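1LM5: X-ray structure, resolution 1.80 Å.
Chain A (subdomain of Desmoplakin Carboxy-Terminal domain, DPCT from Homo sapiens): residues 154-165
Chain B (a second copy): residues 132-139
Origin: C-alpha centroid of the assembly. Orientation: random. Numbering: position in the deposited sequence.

Chain A 154-165: QRLQDTSSYAKI
Chain B (132-139) EVHGRIST

Two copies of the desmoplakin subdomain meet here through a short backbone pairing, flanked by a salt bridge and a small apolar contact. Chain A leaves a helix at Asp A158 (phi/psi -85/71), makes a 3-10 turn over 159-161, then extends through Tyr A162 (-56/145) and Ala A163 (-55/139). In chain B, His B134 is left-handed (47/44), and Gly B135 (-133/171) and Arg B136 (-94/149) are extended.

The register centres on Ala A163 and Gly B135, with CA atoms 3.7 Å apart. The chains run antiparallel around this point. Lys A164 N donates to Val B133 O at 2.7 Å, nearly straight at 173°. Arg B136 N donates to Ser A161 O at 3.2 Å, more bent at 137°. Ser A161 O also receives a CA-H...O contact from Gly B135 CA at 2.9 Å. The glycine permits this closeness: an ideal CB would lie 2.4 Å from Ala A163 CA, a clash. His B134 O is buried without a partner.

Arg B136 points toward chain A with chi1 m and chi2 and chi3 t. Arg B136 NE forms a salt bridge with Asp A158 OD1 (chi1 t) at 3.6 Å. One water reinforces the charge pairing, donating to Asp A158 OD1 at 2.6 Å and accepting from Arg B136 NH2 at 2.8 Å. Ser A161 OG (chi1 p) lies at the guanidinium edge and donates to Asp A158 O at 3.0 Å.

Arg A155 (m, t, m) packs its aliphatic part on the other arginine, CD to Arg B136 CB 3.6 Å. Arg A155 NH2 reaches 3.3 Å from Ser B138 CB. Ala A163 CB meets Val B133 CG2 (chi1 m) at 3.5 Å. Tyr A162 points away, and its OH donates to Leu A156 O at 2.6 Å, tying the extended segment to the helix.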

# COMPACT_ATOMS: atom_id res chain seq x y z
N GLN A 154 -8.91 -5.06 1.11
CA GLN A 154 -7.69 -5.54 1.75
C GLN A 154 -6.56 -4.56 1.43
O GLN A 154 -5.75 -4.23 2.29
CB GLN A 154 -7.34 -6.95 1.25
CG GLN A 154 -5.95 -7.46 1.64
CD GLN A 154 -5.73 -7.52 3.15
OE1 GLN A 154 -6.50 -8.15 3.87
NE2 GLN A 154 -4.67 -6.87 3.62
N ARG A 155 -6.51 -4.09 0.19
CA ARG A 155 -5.50 -3.12 -0.24
C ARG A 155 -5.61 -1.84 0.60
O ARG A 155 -4.63 -1.37 1.17
CB ARG A 155 -5.71 -2.73 -1.70
CG ARG A 155 -5.01 -3.60 -2.70
CD ARG A 155 -4.84 -2.86 -4.01
NE ARG A 155 -6.10 -2.58 -4.69
CZ ARG A 155 -6.91 -3.51 -5.17
NH1 ARG A 155 -6.61 -4.80 -5.06
NH2 ARG A 155 -8.03 -3.15 -5.79
N LEU A 156 -6.82 -1.29 0.65
CA LEU A 156 -7.07 -0.07 1.41
C LEU A 156 -6.74 -0.21 2.89
O LEU A 156 -6.15 0.69 3.49
CB LEU A 156 -8.53 0.36 1.29
CG LEU A 156 -8.92 0.96 -0.06
CD1 LEU A 156 -10.41 1.20 -0.07
CD2 LEU A 156 -8.15 2.26 -0.29
N GLN A 157 -7.12 -1.33 3.47
CA GLN A 157 -6.88 -1.55 4.88
C GLN A 157 -5.40 -1.67 5.18
O GLN A 157 -4.95 -1.28 6.25
CB GLN A 157 -7.63 -2.79 5.35
CG GLN A 157 -9.13 -2.57 5.41
CD GLN A 157 -9.89 -3.86 5.57
OE1 GLN A 157 -9.50 -4.73 6.36
NE2 GLN A 157 -10.98 -4.01 4.84
N ASP A 158 -4.66 -2.21 4.21
CA ASP A 158 -3.22 -2.38 4.33
C ASP A 158 -2.54 -1.09 3.90
O ASP A 158 -1.91 -1.02 2.85
CB ASP A 158 -2.74 -3.50 3.41
CG ASP A 158 -1.25 -3.74 3.52
OD1 ASP A 158 -0.71 -4.49 2.69
OD2 ASP A 158 -0.63 -3.16 4.43
N THR A 159 -2.67 -0.06 4.73
CA THR A 159 -2.09 1.24 4.43
C THR A 159 -0.59 1.21 4.16
O THR A 159 -0.04 2.15 3.57
CB THR A 159 -2.39 2.23 5.56
OG1 THR A 159 -1.87 1.73 6.80
CG2 THR A 159 -3.89 2.44 5.70
N SER A 160 0.08 0.13 4.56
CA SER A 160 1.52 0.03 4.35
C SER A 160 1.89 -0.18 2.89
O SER A 160 3.04 0.02 2.50
CB SER A 160 2.10 -1.11 5.19
OG SER A 160 1.73 -2.38 4.69
N SER A 161 0.93 -0.58 2.07
CA SER A 161 1.25 -0.84 0.68
C SER A 161 0.73 0.18 -0.30
O SER A 161 0.81 -0.02 -1.50
CB SER A 161 0.76 -2.24 0.28
OG SER A 161 -0.62 -2.39 0.57
N TYR A 162 0.19 1.29 0.21
CA TYR A 162 -0.30 2.34 -0.69
C TYR A 162 0.79 2.81 -1.65
O TYR A 162 1.96 2.88 -1.29
CB TYR A 162 -0.79 3.56 0.09
CG TYR A 162 -2.14 3.40 0.73
CD1 TYR A 162 -2.80 4.51 1.26
CD2 TYR A 162 -2.76 2.15 0.83
CE1 TYR A 162 -4.03 4.39 1.87
CE2 TYR A 162 -4.01 2.02 1.44
CZ TYR A 162 -4.63 3.16 1.96
OH TYR A 162 -5.87 3.07 2.55
N ALA A 163 0.39 3.14 -2.87
CA ALA A 163 1.31 3.63 -3.88
C ALA A 163 2.08 4.83 -3.32
O ALA A 163 1.50 5.67 -2.63
CB ALA A 163 0.53 4.02 -5.12
N LYS A 164 3.38 4.90 -3.61
CA LYS A 164 4.21 6.02 -3.15
C LYS A 164 3.99 7.12 -4.19
O LYS A 164 4.86 7.40 -5.01
CB LYS A 164 5.68 5.61 -3.13
CG LYS A 164 5.98 4.34 -2.36
CD LYS A 164 5.72 4.49 -0.87
CE LYS A 164 6.24 3.28 -0.10
NZ LYS A 164 6.01 3.39 1.38
N ILE A 165 2.82 7.73 -4.15
CA ILE A 165 2.42 8.73 -5.11
C ILE A 165 2.90 10.15 -4.84
O ILE A 165 2.65 11.06 -5.64
CB ILE A 165 0.90 8.77 -5.21
CG1 ILE A 165 0.31 9.23 -3.87
CG2 ILE A 165 0.38 7.38 -5.56
CD1 ILE A 165 -1.19 9.39 -3.89
N GLU B 132 6.67 0.46 -9.97
CA GLU B 132 6.74 1.88 -10.31
C GLU B 132 6.44 2.78 -9.12
O GLU B 132 7.16 3.74 -8.86
CB GLU B 132 5.75 2.20 -11.43
CG GLU B 132 5.53 3.68 -11.66
CD GLU B 132 4.19 3.98 -12.33
OE1 GLU B 132 3.90 5.17 -12.58
OE2 GLU B 132 3.42 3.02 -12.60
N VAL B 133 5.36 2.46 -8.41
CA VAL B 133 4.94 3.23 -7.24
C VAL B 133 5.01 2.40 -5.97
O VAL B 133 4.57 2.82 -4.91
CB VAL B 133 3.49 3.73 -7.42
CG1 VAL B 133 3.40 4.64 -8.64
CG2 VAL B 133 2.55 2.52 -7.58
N HIS B 134 5.57 1.20 -6.08
CA HIS B 134 5.69 0.31 -4.93
C HIS B 134 4.40 0.22 -4.14
O HIS B 134 4.40 0.27 -2.92
CB HIS B 134 6.84 0.77 -4.03
CG HIS B 134 8.17 0.78 -4.73
ND1 HIS B 134 8.64 1.87 -5.43
CD2 HIS B 134 9.10 -0.20 -4.89
CE1 HIS B 134 9.80 1.56 -5.99
NE2 HIS B 134 10.10 0.32 -5.68
N GLY B 135 3.28 0.10 -4.85
CA GLY B 135 2.00 -0.02 -4.19
C GLY B 135 1.25 -1.17 -4.82
O GLY B 135 1.69 -1.72 -5.83
N ARG B 136 0.13 -1.54 -4.24
CA ARG B 136 -0.66 -2.63 -4.79
C ARG B 136 -1.71 -2.04 -5.70
O ARG B 136 -2.17 -0.92 -5.49
CB ARG B 136 -1.34 -3.40 -3.67
CG ARG B 136 -0.39 -4.08 -2.74
CD ARG B 136 -1.20 -4.81 -1.70
NE ARG B 136 -0.39 -5.53 -0.73
CZ ARG B 136 -0.04 -6.81 -0.85
NH1 ARG B 136 -0.44 -7.50 -1.91
NH2 ARG B 136 0.64 -7.39 0.12
N ILE B 137 -2.07 -2.80 -6.73
CA ILE B 137 -3.07 -2.34 -7.67
C ILE B 137 -4.07 -3.44 -7.92
O ILE B 137 -3.79 -4.62 -7.69
CB ILE B 137 -2.41 -1.94 -9.00
CG1 ILE B 137 -1.71 -3.16 -9.61
CG2 ILE B 137 -1.45 -0.80 -8.76
CD1 ILE B 137 -1.13 -2.90 -10.98
N SER B 138 -5.25 -3.05 -8.39
CA SER B 138 -6.29 -4.01 -8.68
C SER B 138 -5.78 -4.85 -9.85
O SER B 138 -4.86 -4.44 -10.56
CB SER B 138 -7.58 -3.30 -9.10
OG SER B 138 -7.37 -2.57 -10.30
N THR B 139 -6.37 -6.02 -10.04
CA THR B 139 -5.94 -6.85 -11.15
C THR B 139 -6.32 -6.10 -12.43
O THR B 139 -5.57 -6.13 -13.40
CB THR B 139 -6.62 -8.20 -11.10
OG1 THR B 139 -8.01 -8.05 -11.43
CG2 THR B 139 -6.52 -8.76 -9.69
O HOH W 1 1.45 -5.98 2.39
O HOH W 2 6.59 6.06 -6.55